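Local coordinates for protein putative tRNA synthase (Salmonella typhimurium, PDB 3DQQ) that probably catalyses the ATP-dependent phosphorylation of 3-oxo-tetronate to 3-oxo-tetronate 4-phosphate, as a member of the four-carbon acid sugar kinase family, at residues 307-312 with 415-420; 356-361 with 410-415. All coordinates share one frame; numbering follows the deposited sequence.

How the contacts relate
Helix 411-417, near the C-terminus, serves both contacts, though the shared A415 touches only in contact 2. Contact 2 is the core one: the first turn and a half of the helix lays apolar side chains on strand 356-360, without a hydrogen bond between the two segments. Contact 1 meets the other end of the helix, where the loop leading into strand 312-314 supplies a charged pair among exposed side chains and, beneath it, a buried amide against the backbone. Chemistry passes from hydrocarbon to ionic along the helix. The centres are 8 Å apart, and Q416 CG packs 3.8 Å from I358 CD1, joining the two. In sequence, contact 2 is nested within the loop closed by contact 1.

Contact 1: residues 307-312 with 415-420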
loop_
_atom_site.group_PDB
_atom_site.type_symbol
_atom_site.label_atom_id
_atom_site.label_comp_id
_atom_site.label_asym_id
_atom_site.label_seq_id
_atom_site.Cartn_x
_atom_site.Cartn_y
_atom_site.Cartn_z
ATOM N N SER A 307 -17.863 30.015 -1.995
ATOM C CA SER A 307 -17.636 29.632 -0.619
ATOM C C SER A 307 -16.388 30.363 -0.255
ATOM O O SER A 307 -15.678 30.862 -1.127
ATOM C CB SER A 307 -17.401 28.127 -0.500
ATOM O OG SER A 307 -16.408 27.703 -1.413
ATOM N N GLU A 308 -16.121 30.456 1.034
ATOM C CA GLU A 308 -14.893 31.101 1.479
ATOM C C GLU A 308 -13.692 30.238 1.007
ATOM O O GLU A 308 -12.909 30.676 0.159
ATOM C CB GLU A 308 -14.931 31.305 3.003
ATOM C CG GLU A 308 -13.598 31.775 3.656
ATOM C CD GLU A 308 -13.558 31.483 5.198
ATOM O OE1 GLU A 308 -14.594 31.817 5.887
ATOM O OE2 GLU A 308 -12.495 30.934 5.686
ATOM N N LEU A 309 -13.595 29.008 1.514
ATOM C CA LEU A 309 -12.480 28.127 1.188
ATOM C C LEU A 309 -12.631 27.488 -0.198
ATOM O O LEU A 309 -13.733 27.398 -0.728
ATOM C CB LEU A 309 -12.376 27.045 2.242
ATOM C CG LEU A 309 -11.997 27.489 3.647
ATOM C CD1 LEU A 309 -12.293 26.352 4.593
ATOM C CD2 LEU A 309 -10.526 27.876 3.738
ATOM N N ALA A 310 -11.511 27.006 -0.742
ATOM C CA ALA A 310 -11.444 26.408 -2.084
ATOM C C ALA A 310 -12.204 25.072 -2.175
ATOM O O ALA A 310 -12.048 24.193 -1.319
ATOM C CB ALA A 310 -9.973 26.193 -2.509
ATOM N N PRO A 311 -12.995 24.898 -3.240
ATOM C CA PRO A 311 -13.608 23.626 -3.544
ATOM C C PRO A 311 -12.583 22.533 -3.726
ATOM O O PRO A 311 -11.484 22.797 -4.178
ATOM C CB PRO A 311 -14.279 23.887 -4.881
ATOM C CG PRO A 311 -14.501 25.333 -4.918
ATOM C CD PRO A 311 -13.330 25.911 -4.243
ATOM N N MET A 312 -12.951 21.311 -3.371
ATOM C CA MET A 312 -12.066 20.152 -3.502
ATOM C C MET A 312 -12.605 19.160 -4.530
ATOM O O MET A 312 -13.801 18.888 -4.602
ATOM C CB MET A 312 -11.914 19.453 -2.174
ATOM C CG MET A 312 -11.026 18.243 -2.242
ATOM S SD MET A 312 -10.747 17.558 -0.609
ATOM C CE MET A 312 -9.149 18.183 -0.361
ATOM N N ALA A 415 -2.917 25.934 4.166
ATOM C CA ALA A 415 -2.456 26.400 2.866
ATOM C C ALA A 415 -3.123 27.706 2.443
ATOM O O ALA A 415 -2.534 28.516 1.755
ATOM C CB ALA A 415 -2.728 25.335 1.834
ATOM N N GLN A 416 -4.368 27.892 2.861
ATOM C CA GLN A 416 -5.156 29.032 2.462
ATOM C C GLN A 416 -5.189 30.105 3.531
ATOM O O GLN A 416 -5.031 31.272 3.242
ATOM C CB GLN A 416 -6.582 28.572 2.177
ATOM C CG GLN A 416 -6.773 27.909 0.833
ATOM C CD GLN A 416 -8.159 27.307 0.653
ATOM O OE1 GLN A 416 -8.441 26.207 1.116
ATOM N NE2 GLN A 416 -9.015 28.018 -0.035
ATOM N N ARG A 417 -5.427 29.691 4.766
ATOM C CA ARG A 417 -5.731 30.609 5.865
ATOM C C ARG A 417 -4.504 31.321 6.393
ATOM O O ARG A 417 -4.576 32.470 6.818
ATOM C CB ARG A 417 -6.361 29.845 7.029
ATOM C CG ARG A 417 -7.786 29.418 6.794
ATOM C CD ARG A 417 -8.794 30.448 7.253
ATOM N NE ARG A 417 -10.167 29.960 7.093
ATOM C CZ ARG A 417 -10.730 29.009 7.851
ATOM N NH1 ARG A 417 -10.065 28.386 8.839
ATOM N NH2 ARG A 417 -11.980 28.662 7.608
ATOM N N GLU A 418 -3.373 30.629 6.391
ATOM C CA GLU A 418 -2.125 31.253 6.799
ATOM C C GLU A 418 -1.399 31.959 5.665
ATOM O O GLU A 418 -0.255 32.318 5.827
ATOM C CB GLU A 418 -1.232 30.227 7.476
ATOM C CG GLU A 418 -1.822 29.826 8.816
ATOM C CD GLU A 418 -1.365 28.445 9.298
ATOM O OE1 GLU A 418 -0.156 28.080 9.099
ATOM O OE2 GLU A 418 -2.218 27.728 9.895
ATOM N N PHE A 419 -2.049 32.179 4.529
ATOM C CA PHE A 419 -1.407 32.879 3.444
ATOM C C PHE A 419 -2.425 33.654 2.676
ATOM O O PHE A 419 -3.062 33.143 1.809
ATOM C CB PHE A 419 -0.704 31.892 2.534
ATOM C CG PHE A 419 0.304 31.072 3.236
ATOM C CD1 PHE A 419 1.618 31.489 3.317
ATOM C CD2 PHE A 419 -0.065 29.903 3.874
ATOM C CE1 PHE A 419 2.561 30.738 3.996
ATOM C CE2 PHE A 419 0.873 29.152 4.562
ATOM C CZ PHE A 419 2.194 29.577 4.616
ATOM N N GLN A 420 -2.560 34.921 2.965
ATOM C CA GLN A 420 -3.690 35.619 2.465
ATOM C C GLN A 420 -3.457 36.323 1.133
ATOM O O GLN A 420 -3.895 35.838 0.099
ATOM C CB GLN A 420 -4.163 36.593 3.532
ATOM C CG GLN A 420 -4.529 35.916 4.859
ATOM C CD GLN A 420 -5.940 35.337 4.866
ATOM O OE1 GLN A 420 -6.899 35.960 4.385
ATOM N NE2 GLN A 420 -6.072 34.148 5.423
#
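E308 and R417 form the ionic part, a salt bridge between exposed side chains that cross at about a right angle. The guanidinium comes side-on and gives two hydrogen bonds to a single oxygen: NE of R417 lies 2.9 Å from OE2 of E308, nearly along its C-O axis, and NH2 of R417 lies 3.0 Å from that same OE2, on its syn side but well out of the carboxylate plane. OE2 sits in the guanidinium plane, but the carboxylate is turned 53° from it. A bend at chi2 (-90°) carries the arginine across to the acid.

L309 packs its hydrocarbon against polar groups, spreading over both R417 and Q416: CD1 approaches the guanidinium obliquely, 3.8 Å from R417 NH2, and CD2 lies 3.9 Å from CD of Q416.

In the buried polar part, Q416 reaches out with an extended chain and sets its carboxamide against A310, Q416 CD being 3.6 Å from A310 N and 3.8 Å from A310 CB. On the loop side, S307 OG donates to L309 O at 2.8 Å, tying the turn to itself.

The exposed salt bridge is probably weakened by solvent, whereas L309, A310 and Q416 are buried.

Contact 2: residues 356-361 with 410-415; sequences RFIVAG and SFFIRA
A415 N donates to F411 O at 2.8 Å, a bond of the helical turn that brings both residues against strand 356-360. Between the segments themselves the contact is wholly apolar.

I358 is its centre, and its two branches reach different parts of the helix. CG2, anti to the backbone N, faces the junction of the two neighbouring phenylalanine rings, 3.6 Å from CD1 of F412 and 3.9 Å from CE2 of F411, meeting both rings obliquely. CD1, at the tip of the other branch, rests 3.9 Å from A415 CB, one turn further along. With CG anti to its backbone N (chi1 178°), F411 slides past I358 in the opposite direction. The F412 ring leans over toward the next inward residue of the strand, A360, whose CB meets the ring edge 3.9 Å from CZ.

The strand and helix run nearly antiparallel, at 159°. Strand 356-360 leads straight into G361, the N-cap of helix 362-371 and probably part of the ATP site in the nucleotide-binding domain. Helix 411-417 lies over this strand, with F412 also touching V255 of strand 253-257, F411 reaching V387 of strand 387-392, and both phenylalanines meeting Q267 of helix 262-271.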
loop_
_atom_site.group_PDB
_atom_site.type_symbol
_atom_site.label_atom_id
_atom_site.label_comp_id
_atom_site.label_asym_id
_atom_site.label_seq_id
_atom_site.Cartn_x
_atom_site.Cartn_y
_atom_site.Cartn_z
ATOM N N ARG A 356 -4.622 29.462 -7.783
ATOM C CA ARG A 356 -3.919 28.706 -6.774
ATOM C C ARG A 356 -4.359 27.249 -6.758
ATOM O O ARG A 356 -5.520 26.968 -6.581
ATOM C CB ARG A 356 -4.230 29.300 -5.419
ATOM C CG ARG A 356 -3.504 30.597 -5.171
ATOM C CD ARG A 356 -3.698 31.085 -3.743
ATOM N NE ARG A 356 -5.049 31.595 -3.634
ATOM C CZ ARG A 356 -5.782 31.620 -2.528
ATOM N NH1 ARG A 356 -5.323 31.187 -1.359
ATOM N NH2 ARG A 356 -6.992 32.122 -2.598
ATOM N N PHE A 357 -3.415 26.325 -6.892
ATOM C CA PHE A 357 -3.720 24.914 -6.967
ATOM C C PHE A 357 -3.056 24.173 -5.816
ATOM O O PHE A 357 -1.832 24.089 -5.743
ATOM C CB PHE A 357 -3.173 24.360 -8.253
ATOM C CG PHE A 357 -3.908 24.794 -9.466
ATOM C CD1 PHE A 357 -4.724 23.916 -10.151
ATOM C CD2 PHE A 357 -3.789 26.084 -9.947
ATOM C CE1 PHE A 357 -5.417 24.328 -11.303
ATOM C CE2 PHE A 357 -4.480 26.493 -11.094
ATOM C CZ PHE A 357 -5.286 25.611 -11.766
ATOM N N ILE A 358 -3.864 23.629 -4.918
ATOM C CA ILE A 358 -3.372 22.860 -3.807
ATOM C C ILE A 358 -3.526 21.395 -4.225
ATOM O O ILE A 358 -4.624 20.926 -4.416
ATOM C CB ILE A 358 -4.173 23.207 -2.527
ATOM C CG1 ILE A 358 -4.087 24.716 -2.262
ATOM C CG2 ILE A 358 -3.681 22.392 -1.314
ATOM C CD1 ILE A 358 -5.081 25.254 -1.222
ATOM N N VAL A 359 -2.424 20.687 -4.410
ATOM C CA VAL A 359 -2.495 19.364 -5.011
ATOM C C VAL A 359 -1.894 18.328 -4.055
ATOM O O VAL A 359 -0.805 18.536 -3.508
ATOM C CB VAL A 359 -1.755 19.343 -6.357
ATOM C CG1 VAL A 359 -1.861 17.977 -7.016
ATOM C CG2 VAL A 359 -2.287 20.451 -7.259
ATOM N N ALA A 360 -2.623 17.235 -3.828
ATOM C CA ALA A 360 -2.161 16.124 -2.992
ATOM C C ALA A 360 -1.855 14.919 -3.889
ATOM O O ALA A 360 -2.694 14.499 -4.694
ATOM C CB ALA A 360 -3.200 15.758 -1.975
ATOM N N GLY A 361 -0.634 14.387 -3.757
ATOM C CA GLY A 361 -0.174 13.238 -4.530
ATOM C C GLY A 361 1.016 13.631 -5.399
ATOM O O GLY A 361 1.007 14.704 -6.013
ATOM N N SER A 410 -4.925 19.434 8.886
ATOM C CA SER A 410 -5.558 20.645 8.388
ATOM C C SER A 410 -4.805 21.314 7.235
ATOM O O SER A 410 -5.080 22.463 6.898
ATOM C CB SER A 410 -5.731 21.622 9.545
ATOM O OG SER A 410 -4.464 22.006 10.028
ATOM N N PHE A 411 -3.883 20.595 6.614
ATOM C CA PHE A 411 -3.069 21.148 5.538
ATOM C C PHE A 411 -3.826 22.010 4.532
ATOM O O PHE A 411 -3.423 23.147 4.254
ATOM C CB PHE A 411 -2.397 20.025 4.788
ATOM C CG PHE A 411 -1.564 20.483 3.613
ATOM C CD1 PHE A 411 -0.326 21.054 3.804
ATOM C CD2 PHE A 411 -2.001 20.287 2.316
ATOM C CE1 PHE A 411 0.436 21.447 2.733
ATOM C CE2 PHE A 411 -1.248 20.680 1.263
ATOM C CZ PHE A 411 -0.030 21.277 1.473
ATOM N N PHE A 412 -4.920 21.477 3.998
ATOM C CA PHE A 412 -5.655 22.162 2.947
ATOM C C PHE A 412 -6.277 23.462 3.437
ATOM O O PHE A 412 -6.517 24.383 2.625
ATOM C CB PHE A 412 -6.780 21.288 2.380
ATOM C CG PHE A 412 -6.330 20.035 1.708
ATOM C CD1 PHE A 412 -5.230 20.009 0.899
ATOM C CD2 PHE A 412 -7.056 18.888 1.839
ATOM C CE1 PHE A 412 -4.833 18.847 0.273
ATOM C CE2 PHE A 412 -6.655 17.703 1.190
ATOM C CZ PHE A 412 -5.550 17.698 0.412
ATOM N N ILE A 413 -6.585 23.535 4.736
ATOM C CA ILE A 413 -7.015 24.812 5.304
ATOM C C ILE A 413 -5.811 25.737 5.501
ATOM O O ILE A 413 -5.850 26.889 5.084
ATOM C CB ILE A 413 -7.765 24.674 6.636
ATOM C CG1 ILE A 413 -9.104 24.007 6.424
ATOM C CG2 ILE A 413 -8.070 26.017 7.202
ATOM C CD1 ILE A 413 -10.008 24.119 7.605
ATOM N N ARG A 414 -4.738 25.237 6.109
ATOM C CA ARG A 414 -3.627 26.119 6.456
ATOM C C ARG A 414 -3.061 26.741 5.218
ATOM O O ARG A 414 -2.824 27.940 5.206
ATOM C CB ARG A 414 -2.549 25.399 7.266
ATOM C CG ARG A 414 -3.148 24.894 8.617
ATOM C CD ARG A 414 -2.120 24.488 9.693
ATOM N NE ARG A 414 -1.054 23.667 9.115
ATOM C CZ ARG A 414 0.121 24.134 8.686
ATOM N NH1 ARG A 414 0.434 25.431 8.762
ATOM N NH2 ARG A 414 0.995 23.274 8.178
ATOM N N ALA A 415 -2.917 25.934 4.166
ATOM C CA ALA A 415 -2.456 26.400 2.866
ATOM C C ALA A 415 -3.123 27.706 2.443
ATOM O O ALA A 415 -2.534 28.516 1.755
ATOM C CB ALA A 415 -2.728 25.335 1.834
#